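Local coordinates for protein methylmalonyl-CoA carboxyltransferase 12S subunit (Propionibacterium freudenreichii, PDB 1ON3) that transfers the carboxyl group of methylmalonyl-CoA to the biotin of the 1.3S subunit, its six copies forming the core of the transcarboxylase complex, at residues His68-Phe73 with Ile144-Asp149; Thr122-Leu127 with Asn161-Gly166; Ile193-Ala198 with Phe236-Asp241; Thr314-Ala319 with Gly340-Asn345. All coordinates share one frame; numbering follows the deposited sequence.

Overall arrangement
The chain carries two related crotonase-like halves, and the four contacts sample both halves, from the coenzyme A pocket to the junction of the two sheets. Contact 1 borders the coenzyme A pocket at a subunit interface. Contact 2 uses the same helix, 147-164, with centres 26 Å apart, and also meets the second subunit. Contact 3 closes the edge of the N-terminal sheet, 24 Å from contact 2 between centres. Contact 4, in the C-terminal half, has its nearest atoms about 7 Å from contact 3. Contacts 1 and 4 lie on opposite sides of the chain's centre, their own centres 46 Å apart; the Cys341 side chain of contact 4 is about 10 Å from a bound methylmalonic acid.

Contact 1: residues His68-Phe73 with Ile144-Asp149; sequences HRTTLF and IQEGID. With MCA (methylmalonyl-coenzyme A), chain T.
Thr70 and Glu146 form the direct polar link between a loop of the N-terminal crotonase-like half and the 3-10 turn 144-146 that leads into helix 147-164 beside the coenzyme A pocket. Thr70 OG1, set between the backbone N and the carbonyl carbon (chi1 44°), donates to Glu146 OE2 over 2.6 Å from above the carboxylate plane, and the two side chains cross at about a right angle. Thr70 CG2, anti to the carbonyl carbon, lies 3.4 Å from Glu146 CG. Three residues after Thr70, the Phe73 ring has Gln145 O at its edge, 3.7 Å from Phe73 CD2, and Gln145 CG approaches Phe73 O to 3.7 Å. Water 1 donates to both Leu72 O and Gln145 O.

In the next shell, Arg143 adds a salt bridge, giving Glu146 OE2 two partners, and Glu113 N bonds OE1. The Phe73 ring also meets Phe449 and Tyr470 of a neighbouring subunit, which places this junction in the hexamer interface. Two residues of the turn reach the ligand: Gln145 NE2 lies 3.3 Å from adenine C2, and Ile144 N donates to the adenine N1 of methylmalonyl-CoA at 3.0 Å, nearly straight at 171°.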
# COMPACT_ATOMS: atom_id res chain seq x y z
N HIS E 68 -16.03 -37.16 -15.97
CA HIS E 68 -15.87 -36.44 -17.22
C HIS E 68 -17.24 -36.15 -17.82
O HIS E 68 -18.20 -36.89 -17.59
CB HIS E 68 -15.04 -37.25 -18.21
CG HIS E 68 -15.74 -38.46 -18.75
ND1 HIS E 68 -15.91 -39.62 -18.02
CD2 HIS E 68 -16.32 -38.70 -19.95
CE1 HIS E 68 -16.55 -40.52 -18.75
NE2 HIS E 68 -16.81 -39.98 -19.92
N ARG E 69 -17.32 -35.09 -18.61
CA ARG E 69 -18.56 -34.70 -19.25
C ARG E 69 -18.47 -34.80 -20.77
O ARG E 69 -19.44 -34.51 -21.48
CB ARG E 69 -18.91 -33.26 -18.86
CG ARG E 69 -19.12 -33.06 -17.37
CD ARG E 69 -19.57 -31.64 -17.07
NE ARG E 69 -20.83 -31.33 -17.72
CZ ARG E 69 -21.36 -30.10 -17.77
NH1 ARG E 69 -20.72 -29.09 -17.21
NH2 ARG E 69 -22.51 -29.89 -18.40
N THR E 70 -17.31 -35.21 -21.27
CA THR E 70 -17.10 -35.34 -22.71
C THR E 70 -17.93 -36.53 -23.23
O THR E 70 -18.20 -37.47 -22.48
CB THR E 70 -15.60 -35.57 -23.02
OG1 THR E 70 -15.08 -36.53 -22.09
CG2 THR E 70 -14.82 -34.26 -22.88
N THR E 71 -18.31 -36.51 -24.50
CA THR E 71 -19.12 -37.59 -25.03
C THR E 71 -18.63 -38.19 -26.34
O THR E 71 -18.91 -39.35 -26.64
CB THR E 71 -20.58 -37.13 -25.22
OG1 THR E 71 -20.60 -35.95 -26.04
CG2 THR E 71 -21.22 -36.79 -23.86
N LEU E 72 -17.88 -37.42 -27.11
CA LEU E 72 -17.37 -37.88 -28.40
C LEU E 72 -16.43 -39.07 -28.32
O LEU E 72 -15.82 -39.35 -27.28
CB LEU E 72 -16.66 -36.73 -29.13
CG LEU E 72 -17.52 -35.51 -29.49
CD1 LEU E 72 -16.63 -34.41 -30.05
CD2 LEU E 72 -18.58 -35.90 -30.50
N PHE E 73 -16.34 -39.77 -29.45
CA PHE E 73 -15.50 -40.95 -29.63
C PHE E 73 -15.48 -41.94 -28.47
O PHE E 73 -14.42 -42.34 -27.99
CB PHE E 73 -14.09 -40.50 -30.00
CG PHE E 73 -14.04 -39.64 -31.25
CD1 PHE E 73 -14.40 -40.16 -32.49
CD2 PHE E 73 -13.70 -38.29 -31.17
CE1 PHE E 73 -14.42 -39.36 -33.63
CE2 PHE E 73 -13.72 -37.48 -32.31
CZ PHE E 73 -14.08 -38.01 -33.54
N ILE E 144 -6.71 -37.85 -26.14
CA ILE E 144 -7.00 -37.65 -27.55
C ILE E 144 -8.46 -37.65 -28.00
O ILE E 144 -8.82 -36.91 -28.93
CB ILE E 144 -6.18 -38.66 -28.39
CG1 ILE E 144 -4.68 -38.34 -28.26
CG2 ILE E 144 -6.58 -38.58 -29.84
CD1 ILE E 144 -3.74 -39.41 -28.86
N GLN E 145 -9.30 -38.47 -27.36
CA GLN E 145 -10.72 -38.53 -27.71
C GLN E 145 -11.44 -37.21 -27.40
O GLN E 145 -12.50 -36.93 -27.96
CB GLN E 145 -11.43 -39.65 -26.95
CG GLN E 145 -11.03 -41.08 -27.32
CD GLN E 145 -9.95 -41.66 -26.42
OE1 GLN E 145 -9.84 -42.88 -26.26
NE2 GLN E 145 -9.14 -40.79 -25.84
N GLU E 146 -10.87 -36.41 -26.50
CA GLU E 146 -11.48 -35.14 -26.11
C GLU E 146 -11.02 -33.92 -26.92
O GLU E 146 -11.38 -32.78 -26.60
CB GLU E 146 -11.28 -34.90 -24.60
CG GLU E 146 -11.96 -35.96 -23.75
CD GLU E 146 -11.85 -35.70 -22.26
OE1 GLU E 146 -11.10 -34.77 -21.88
OE2 GLU E 146 -12.51 -36.43 -21.48
N GLY E 147 -10.22 -34.17 -27.95
CA GLY E 147 -9.77 -33.11 -28.83
C GLY E 147 -9.38 -31.79 -28.19
O GLY E 147 -8.56 -31.76 -27.27
N ILE E 148 -9.98 -30.69 -28.66
CA ILE E 148 -9.62 -29.39 -28.10
C ILE E 148 -10.05 -29.18 -26.65
O ILE E 148 -9.61 -28.24 -26.01
CB ILE E 148 -10.14 -28.22 -28.98
CG1 ILE E 148 -11.67 -28.14 -28.94
CG2 ILE E 148 -9.64 -28.38 -30.41
CD1 ILE E 148 -12.21 -26.93 -29.70
N ASP E 149 -10.89 -30.07 -26.12
CA ASP E 149 -11.29 -29.94 -24.73
C ASP E 149 -10.14 -30.30 -23.79
O ASP E 149 -9.91 -29.60 -22.79
CB ASP E 149 -12.50 -30.84 -24.43
CG ASP E 149 -13.75 -30.39 -25.15
OD1 ASP E 149 -13.88 -29.17 -25.43
OD2 ASP E 149 -14.60 -31.26 -25.44
C8 MCA T . -2.31 -43.48 -23.93
N9 MCA T . -3.64 -43.90 -24.05
C4 MCA T . -4.32 -42.76 -24.46
C5 MCA T . -3.34 -41.75 -24.57
N7 MCA T . -2.09 -42.22 -24.23
N3 MCA T . -5.68 -42.62 -24.73
C2 MCA T . -6.01 -41.34 -25.13
N1 MCA T . -5.15 -40.28 -25.26
C6 MCA T . -3.79 -40.45 -24.99
N6 MCA T . -2.99 -39.39 -25.13
C1' MCA T . -4.24 -45.10 -23.82
C2' MCA T . -3.79 -46.09 -24.89
O2' MCA T . -4.58 -45.99 -26.04
C3' MCA T . -3.87 -47.40 -24.14
O3' MCA T . -5.18 -47.93 -24.25
C4' MCA T . -3.51 -47.07 -22.68
O4' MCA T . -3.80 -45.62 -22.57
C5' MCA T . -2.00 -47.22 -22.23
O5' MCA T . -1.37 -47.57 -23.20
P1 MCA T . -0.48 -48.41 -23.85
O11 MCA T . -0.29 -48.13 -25.18
O12 MCA T . -1.15 -49.51 -23.52
O6 MCA T . 1.06 -48.32 -23.29
P2 MCA T . 2.35 -48.21 -22.99
O21 MCA T . 2.56 -49.18 -23.96
O22 MCA T . 2.79 -48.23 -21.65
O7 MCA T . 2.77 -46.82 -23.67
CPB MCA T . 2.28 -45.76 -23.40
CPA MCA T . 2.58 -44.42 -24.04
CP7 MCA T . 1.65 -44.63 -25.26
CP9 MCA T . 4.10 -44.17 -24.25
CP8 MCA T . 2.06 -43.32 -23.09
OP3 MCA T . 0.46 -44.82 -24.96
CP6 MCA T . 1.51 -43.64 -26.27
OP2 MCA T . 2.58 -43.22 -26.84
NP2 MCA T . 0.17 -43.10 -26.59
CP5 MCA T . 0.19 -41.75 -27.03
CP4 MCA T . 0.87 -40.49 -26.93
CP3 MCA T . 0.41 -39.22 -27.46
OP1 MCA T . 0.16 -39.43 -28.78
NP1 MCA T . 0.20 -37.86 -26.95
CP2 MCA T . -0.29 -36.98 -27.98
CP1 MCA T . -0.63 -35.71 -27.32
P3 MCA T . -6.04 -49.29 -23.90
O31 MCA T . -5.23 -50.01 -24.93
O32 MCA T . -7.46 -49.06 -24.35
O33 MCA T . -5.90 -49.94 -22.55
S MCA T . -1.18 -34.60 -28.21
CS1 MCA T . -1.17 -33.83 -26.77
OS1 MCA T . -0.85 -34.15 -25.59
CS2 MCA T . -0.51 -32.60 -26.91
CS3 MCA T . -1.20 -31.51 -26.62
CS4 MCA T . 0.93 -32.11 -27.26
OS4 MCA T . 1.14 -31.00 -27.75
OS5 MCA T . 1.82 -32.92 -27.00
O HOH W 1 -14.91 -36.75 -26.22
O HOH W 2 -11.82 -44.62 -27.73

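Contact 2: residues Thr122-Leu127 with Asn161-Gly166; sequences TMEQAL and NVKLSG
This is a helix-helix contact between two successive crossover helices of the N-terminal crotonase-like fold, 113-129 and 147-164, the helices that precede and follow strand 133-139. Its apolar centre is Leu164, whose two methyls both approach a backbone oxygen: Leu164 CD1 lies 3.7 Å and CD2 3.6 Å from Met123 O, an oxygen already bonded to Leu127 N within its helix, so the methyls only pack against it. The same methyls reach side chains, CD2 meeting Met123 CB and CD1 meeting Leu127 CB. Beyond Leu164, the bent thioether of Met123 brings its terminal methyl against Asn161, with Met123 CE 3.3 Å from Asn161 ND2. Asn161 OD1 is hydrogen-bonded to Ser185 OG, on helix 184-188.

At the other margin Lys163 runs out fully extended, CG anti to the backbone N (chi1 -175°), and crosses Leu127 at about a right angle with Lys163 CE 3.6 Å from Leu127 CD2. The end of helix 147-164 also faces a neighbouring subunit, whose Lys516 bonds Lys163 O and Ser165 O. Lys163 NZ closes a salt bridge on the syn lone pair of Glu124 OE2, 2.9 Å away, with a weak second bond to OE1.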
# COMPACT_ATOMS: atom_id res chain seq x y z
N THR E 122 -7.12 -28.05 -7.30
CA THR E 122 -6.27 -28.42 -6.17
C THR E 122 -5.11 -27.44 -6.05
O THR E 122 -4.70 -27.09 -4.95
CB THR E 122 -5.73 -29.85 -6.32
OG1 THR E 122 -6.83 -30.75 -6.43
CG2 THR E 122 -4.91 -30.24 -5.10
N MET E 123 -4.59 -27.00 -7.19
CA MET E 123 -3.50 -26.03 -7.19
C MET E 123 -4.01 -24.69 -6.64
O MET E 123 -3.30 -24.00 -5.88
CB MET E 123 -2.99 -25.83 -8.62
CG MET E 123 -2.26 -27.06 -9.17
SD MET E 123 -1.89 -26.87 -10.91
CE MET E 123 -0.69 -25.50 -10.88
N GLU E 124 -5.22 -24.30 -7.03
CA GLU E 124 -5.81 -23.05 -6.54
C GLU E 124 -6.00 -23.14 -5.03
O GLU E 124 -5.90 -22.12 -4.34
CB GLU E 124 -7.16 -22.76 -7.20
CG GLU E 124 -7.10 -22.45 -8.70
CD GLU E 124 -6.53 -21.08 -9.06
OE1 GLU E 124 -6.45 -20.78 -10.28
OE2 GLU E 124 -6.18 -20.28 -8.15
N GLN E 125 -6.31 -24.33 -4.52
CA GLN E 125 -6.48 -24.49 -3.07
C GLN E 125 -5.12 -24.37 -2.37
O GLN E 125 -5.04 -23.84 -1.26
CB GLN E 125 -7.12 -25.84 -2.73
CG GLN E 125 -8.46 -26.09 -3.41
CD GLN E 125 -9.43 -24.93 -3.28
OE1 GLN E 125 -9.90 -24.62 -2.19
NE2 GLN E 125 -9.74 -24.29 -4.41
N ALA E 126 -4.06 -24.89 -2.98
CA ALA E 126 -2.73 -24.76 -2.38
C ALA E 126 -2.37 -23.28 -2.29
O ALA E 126 -1.81 -22.82 -1.29
CB ALA E 126 -1.67 -25.51 -3.21
N LEU E 127 -2.70 -22.53 -3.34
CA LEU E 127 -2.42 -21.10 -3.41
C LEU E 127 -3.23 -20.32 -2.37
O LEU E 127 -2.71 -19.48 -1.65
CB LEU E 127 -2.73 -20.57 -4.83
CG LEU E 127 -2.45 -19.09 -5.11
CD1 LEU E 127 -0.95 -18.83 -4.96
CD2 LEU E 127 -2.89 -18.72 -6.54
N ASN E 161 0.28 -23.20 -13.06
CA ASN E 161 1.66 -23.46 -12.60
C ASN E 161 2.38 -22.12 -12.48
O ASN E 161 3.10 -21.88 -11.51
CB ASN E 161 2.44 -24.34 -13.58
CG ASN E 161 2.07 -25.81 -13.49
OD1 ASN E 161 1.77 -26.43 -14.51
ND2 ASN E 161 2.13 -26.39 -12.28
N VAL E 162 2.19 -21.26 -13.48
CA VAL E 162 2.83 -19.96 -13.49
C VAL E 162 2.23 -19.08 -12.39
O VAL E 162 2.95 -18.32 -11.73
CB VAL E 162 2.68 -19.27 -14.87
CG1 VAL E 162 3.28 -17.85 -14.83
CG2 VAL E 162 3.41 -20.11 -15.94
N LYS E 163 0.93 -19.17 -12.18
CA LYS E 163 0.29 -18.37 -11.14
C LYS E 163 0.90 -18.73 -9.76
O LYS E 163 1.22 -17.84 -8.97
CB LYS E 163 -1.22 -18.63 -11.14
CG LYS E 163 -2.03 -17.77 -10.18
CD LYS E 163 -3.51 -18.12 -10.33
CE LYS E 163 -4.40 -17.25 -9.45
NZ LYS E 163 -5.83 -17.75 -9.45
N LEU E 164 1.09 -20.02 -9.50
CA LEU E 164 1.66 -20.48 -8.22
C LEU E 164 3.17 -20.27 -8.13
O LEU E 164 3.75 -20.29 -7.04
CB LEU E 164 1.38 -21.97 -8.00
CG LEU E 164 0.07 -22.41 -7.30
CD1 LEU E 164 -1.16 -21.99 -8.13
CD2 LEU E 164 0.10 -23.92 -7.11
N SER E 165 3.82 -20.07 -9.28
CA SER E 165 5.26 -19.93 -9.29
C SER E 165 5.78 -18.85 -8.34
O SER E 165 5.38 -17.69 -8.43
CB SER E 165 5.75 -19.68 -10.73
OG SER E 165 7.15 -19.86 -10.83
N GLY E 166 6.67 -19.22 -7.43
CA GLY E 166 7.22 -18.24 -6.50
C GLY E 166 6.32 -17.87 -5.33
O GLY E 166 6.67 -17.00 -4.52

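Contact 3: residues Ile193-Ala198 with Phe236-Asp241; sequences IMTKKA and FVAEDD
Ala238 O receives two close approaches from the neighbouring strand, and the more striking is not the amide: Thr195 CA lies only 3.1 Å from Ala238 O in a CA-H...O contact, whereas Lys196 N reaches that oxygen at 3.0 Å through a weak, strongly bent bond (122°). The ladder ends here with this weak bond, as Lys196 and Glu239 leave strand conformation. Upstream it is regular and parallel: Met194 N donates to Phe236 O at 3.0 Å and 171°, and Ala238 N returns a bond to Met194 O at 2.9 Å.

One face carries Ile193, Phe236, Thr195 and Ala238. Ile193 CG1 approaches the Phe236 ring obliquely, 3.9 Å from Phe236 CD1, and its other branch, CG2, meets Ala238 CB, with helix 241-253 covering them. Where the strands end, polar groups take over. Thr195 OG1, placed between the backbone N and the carbonyl carbon (chi1 72°), accepts from Lys197 N in an ST turn; water 3 joins it to Asp241 OD2, and OD1 of that aspartate binds Gln44 N and Arg49. At the exposed margin the extended Lys196 crosses Val237 at about a right angle and Glu239 obliquely; Lys196 NZ and Glu239 OE2 form a salt bridge at 2.7 Å.

Strand 236-238 is the last of its sheet within the chain, and Phe236 also touches Leu306 and Val308, on strand 305-308, an edge strand of the second sheet. Parallel pairing at the sheet edge, followed at once by a helix N-capped by Asp240, belongs to the beta-alpha core of the crotonase fold, here meeting its duplicate.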
# COMPACT_ATOMS: atom_id res chain seq x y z
N ILE E 193 11.47 -34.57 -10.08
CA ILE E 193 12.09 -35.81 -9.60
C ILE E 193 11.57 -36.83 -10.59
O ILE E 193 10.37 -36.97 -10.76
CB ILE E 193 11.59 -36.23 -8.20
CG1 ILE E 193 11.99 -35.18 -7.16
CG2 ILE E 193 12.20 -37.57 -7.81
CD1 ILE E 193 11.17 -35.28 -5.88
N MET E 194 12.49 -37.54 -11.25
CA MET E 194 12.13 -38.52 -12.26
C MET E 194 12.66 -39.91 -11.91
O MET E 194 13.85 -40.06 -11.63
CB MET E 194 12.71 -38.05 -13.59
CG MET E 194 12.05 -38.58 -14.81
SD MET E 194 12.62 -37.72 -16.30
CE MET E 194 12.12 -38.99 -17.49
N THR E 195 11.80 -40.93 -11.93
CA THR E 195 12.25 -42.29 -11.62
C THR E 195 12.85 -42.94 -12.86
O THR E 195 12.67 -42.44 -13.98
CB THR E 195 11.11 -43.19 -11.14
OG1 THR E 195 10.27 -43.51 -12.26
CG2 THR E 195 10.29 -42.50 -10.06
N LYS E 196 13.55 -44.06 -12.67
CA LYS E 196 14.16 -44.74 -13.81
C LYS E 196 13.15 -45.52 -14.65
O LYS E 196 13.50 -46.11 -15.67
CB LYS E 196 15.32 -45.64 -13.33
CG LYS E 196 16.52 -44.80 -12.93
CD LYS E 196 17.75 -45.61 -12.57
CE LYS E 196 18.94 -44.66 -12.38
NZ LYS E 196 20.19 -45.37 -12.03
N LYS E 197 11.89 -45.50 -14.23
CA LYS E 197 10.85 -46.17 -15.00
C LYS E 197 10.10 -45.14 -15.84
O LYS E 197 9.30 -45.49 -16.70
CB LYS E 197 9.87 -46.88 -14.06
CG LYS E 197 10.46 -48.09 -13.34
CD LYS E 197 10.86 -49.18 -14.33
CE LYS E 197 11.25 -50.46 -13.61
NZ LYS E 197 12.32 -50.21 -12.60
N ALA E 198 10.38 -43.87 -15.59
CA ALA E 198 9.70 -42.79 -16.30
C ALA E 198 10.35 -42.36 -17.60
O ALA E 198 11.52 -42.64 -17.85
CB ALA E 198 9.55 -41.57 -15.38
N PHE E 236 16.36 -34.31 -9.89
CA PHE E 236 16.73 -35.49 -9.14
C PHE E 236 16.39 -36.75 -9.91
O PHE E 236 15.33 -36.82 -10.54
CB PHE E 236 15.98 -35.56 -7.78
CG PHE E 236 16.19 -34.35 -6.92
CD1 PHE E 236 15.34 -33.26 -7.00
CD2 PHE E 236 17.28 -34.28 -6.05
CE1 PHE E 236 15.57 -32.11 -6.24
CE2 PHE E 236 17.52 -33.14 -5.29
CZ PHE E 236 16.66 -32.05 -5.39
N VAL E 237 17.29 -37.73 -9.86
CA VAL E 237 17.02 -39.01 -10.49
C VAL E 237 16.77 -39.95 -9.33
O VAL E 237 17.53 -39.96 -8.37
CB VAL E 237 18.21 -39.56 -11.31
CG1 VAL E 237 17.94 -40.99 -11.73
CG2 VAL E 237 18.41 -38.71 -12.54
N ALA E 238 15.67 -40.71 -9.41
CA ALA E 238 15.30 -41.65 -8.37
C ALA E 238 15.23 -43.06 -8.96
O ALA E 238 14.75 -43.25 -10.07
CB ALA E 238 13.94 -41.26 -7.80
N GLU E 239 15.71 -44.04 -8.21
CA GLU E 239 15.69 -45.42 -8.69
C GLU E 239 14.28 -45.92 -8.96
O GLU E 239 14.01 -46.53 -10.00
CB GLU E 239 16.36 -46.36 -7.69
CG GLU E 239 17.84 -46.54 -7.90
CD GLU E 239 18.16 -47.17 -9.24
OE1 GLU E 239 17.62 -48.26 -9.53
OE2 GLU E 239 18.96 -46.59 -9.99
N ASP E 240 13.38 -45.68 -8.01
CA ASP E 240 12.00 -46.12 -8.17
C ASP E 240 11.08 -45.19 -7.38
O ASP E 240 11.53 -44.16 -6.89
CB ASP E 240 11.83 -47.56 -7.68
CG ASP E 240 12.42 -47.78 -6.30
OD1 ASP E 240 12.48 -46.83 -5.49
OD2 ASP E 240 12.82 -48.92 -6.01
N ASP E 241 9.82 -45.58 -7.24
CA ASP E 241 8.88 -44.74 -6.52
C ASP E 241 9.17 -44.55 -5.04
O ASP E 241 8.93 -43.47 -4.52
CB ASP E 241 7.46 -45.28 -6.70
CG ASP E 241 6.95 -45.10 -8.11
OD1 ASP E 241 5.88 -45.65 -8.45
OD2 ASP E 241 7.64 -44.40 -8.89
O HOH W 3 8.07 -44.97 -11.37

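Contact 4: residues Thr314-Ala319 with Gly340-Asn345; sequences TNLVTA and GCLDIN
Asn315, just ahead of strand 316-323, carries most of this contact and spends both N-H groups of its amide on the opposite segment. One goes to Cys341 O at 2.8 Å, almost straight (178°) and in the planes of both the amide and the carbonyl. The other goes to Asp343 OD1 at 3.0 Å and 166°; it too leaves within the amide plane but reaches the oxygen from above the carboxylate, the two flat groups standing almost perpendicular. The torsion chi1 (43°) sets CG between the backbone N and the carbonyl carbon, on the side of Cys341 and Asp343. The amide oxygen, Asn315 OD1, is served by solvent: water 5 donates to it and, 2.7 Å away, to Asp343 OD2. Water 4 lies between the backbones, 2.8 Å from Asn315 O and 2.7 Å from Gly340 O.

Leu316, next in sequence, is apolar: its CD1 meets Leu342 CD2 at 3.5 Å, tight for two methyls, and the same side chain touches Ala346.

Asp343 is the N-cap residue of helix 344-359, and the oxygen bonded by Asn315 is its capping atom, also accepting from Ala346 N. That helix-start dipole would probably favour the charged carboxylate. The contact thus ties the start of strand 316-323 to the N-cap of the helix joining the adjacent parallel strands 326-333 and 364-370, a beta-alpha-beta crossover of the C-terminal crotonase-like half.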
# COMPACT_ATOMS: atom_id res chain seq x y z
N THR E 314 28.34 -30.75 -13.87
CA THR E 314 29.04 -31.07 -12.64
C THR E 314 30.24 -30.19 -12.34
O THR E 314 30.93 -30.41 -11.35
CB THR E 314 29.47 -32.56 -12.62
OG1 THR E 314 30.32 -32.82 -13.75
CG2 THR E 314 28.24 -33.46 -12.69
N ASN E 315 30.50 -29.21 -13.21
CA ASN E 315 31.58 -28.25 -13.00
C ASN E 315 31.10 -27.21 -11.97
O ASN E 315 31.86 -26.35 -11.53
CB ASN E 315 31.98 -27.55 -14.32
CG ASN E 315 30.78 -27.13 -15.16
OD1 ASN E 315 29.83 -27.89 -15.35
ND2 ASN E 315 30.84 -25.92 -15.70
N LEU E 316 29.82 -27.30 -11.62
CA LEU E 316 29.23 -26.41 -10.62
C LEU E 316 28.26 -27.19 -9.74
O LEU E 316 27.41 -27.93 -10.23
CB LEU E 316 28.48 -25.25 -11.27
CG LEU E 316 27.94 -24.32 -10.17
CD1 LEU E 316 28.41 -22.92 -10.41
CD2 LEU E 316 26.42 -24.40 -10.08
N VAL E 317 28.39 -27.01 -8.43
CA VAL E 317 27.53 -27.70 -7.48
C VAL E 317 26.46 -26.77 -6.91
O VAL E 317 26.76 -25.63 -6.58
CB VAL E 317 28.37 -28.25 -6.29
CG1 VAL E 317 27.46 -28.76 -5.19
CG2 VAL E 317 29.29 -29.37 -6.77
N THR E 318 25.22 -27.26 -6.81
CA THR E 318 24.12 -26.49 -6.21
C THR E 318 23.50 -27.50 -5.25
O THR E 318 23.14 -28.61 -5.65
CB THR E 318 23.04 -26.06 -7.24
OG1 THR E 318 22.65 -27.18 -8.06
CG2 THR E 318 23.56 -24.91 -8.11
N ALA E 319 23.40 -27.13 -3.97
CA ALA E 319 22.86 -28.05 -2.99
C ALA E 319 22.17 -27.36 -1.82
O ALA E 319 22.55 -26.27 -1.41
CB ALA E 319 23.98 -28.94 -2.44
N GLY E 340 36.83 -26.23 -13.00
CA GLY E 340 35.92 -25.36 -12.28
C GLY E 340 35.39 -24.21 -13.13
O GLY E 340 34.74 -23.30 -12.62
N CYS E 341 35.67 -24.25 -14.43
CA CYS E 341 35.17 -23.21 -15.33
C CYS E 341 33.65 -23.17 -15.34
O CYS E 341 33.00 -24.21 -15.20
CB CYS E 341 35.61 -23.48 -16.77
SG CYS E 341 37.36 -23.16 -17.12
N LEU E 342 33.08 -21.98 -15.48
CA LEU E 342 31.63 -21.84 -15.61
C LEU E 342 31.40 -21.96 -17.11
O LEU E 342 32.27 -21.59 -17.90
CB LEU E 342 31.15 -20.47 -15.11
CG LEU E 342 31.06 -20.32 -13.58
CD1 LEU E 342 30.78 -18.86 -13.21
CD2 LEU E 342 29.97 -21.23 -13.05
N ASP E 343 30.25 -22.51 -17.51
CA ASP E 343 29.92 -22.64 -18.93
C ASP E 343 28.42 -22.38 -19.10
O ASP E 343 27.74 -22.01 -18.14
CB ASP E 343 30.33 -24.03 -19.47
CG ASP E 343 29.50 -25.18 -18.90
OD1 ASP E 343 28.90 -25.05 -17.81
OD2 ASP E 343 29.47 -26.26 -19.54
N ILE E 344 27.92 -22.53 -20.31
CA ILE E 344 26.50 -22.30 -20.57
C ILE E 344 25.59 -23.12 -19.64
O ILE E 344 24.69 -22.57 -18.99
CB ILE E 344 26.14 -22.65 -22.04
CG1 ILE E 344 26.80 -21.64 -22.98
CG2 ILE E 344 24.63 -22.66 -22.24
CD1 ILE E 344 26.75 -22.04 -24.48
N ASN E 345 25.82 -24.42 -19.58
CA ASN E 345 24.98 -25.28 -18.75
C ASN E 345 25.05 -24.98 -17.25
O ASN E 345 24.02 -24.99 -16.57
CB ASN E 345 25.29 -26.76 -19.01
CG ASN E 345 24.88 -27.19 -20.42
OD1 ASN E 345 24.29 -26.41 -21.17
ND2 ASN E 345 25.19 -28.43 -20.77
O HOH W 4 32.15 -23.59 -11.91
O HOH W 5 28.93 -28.38 -17.94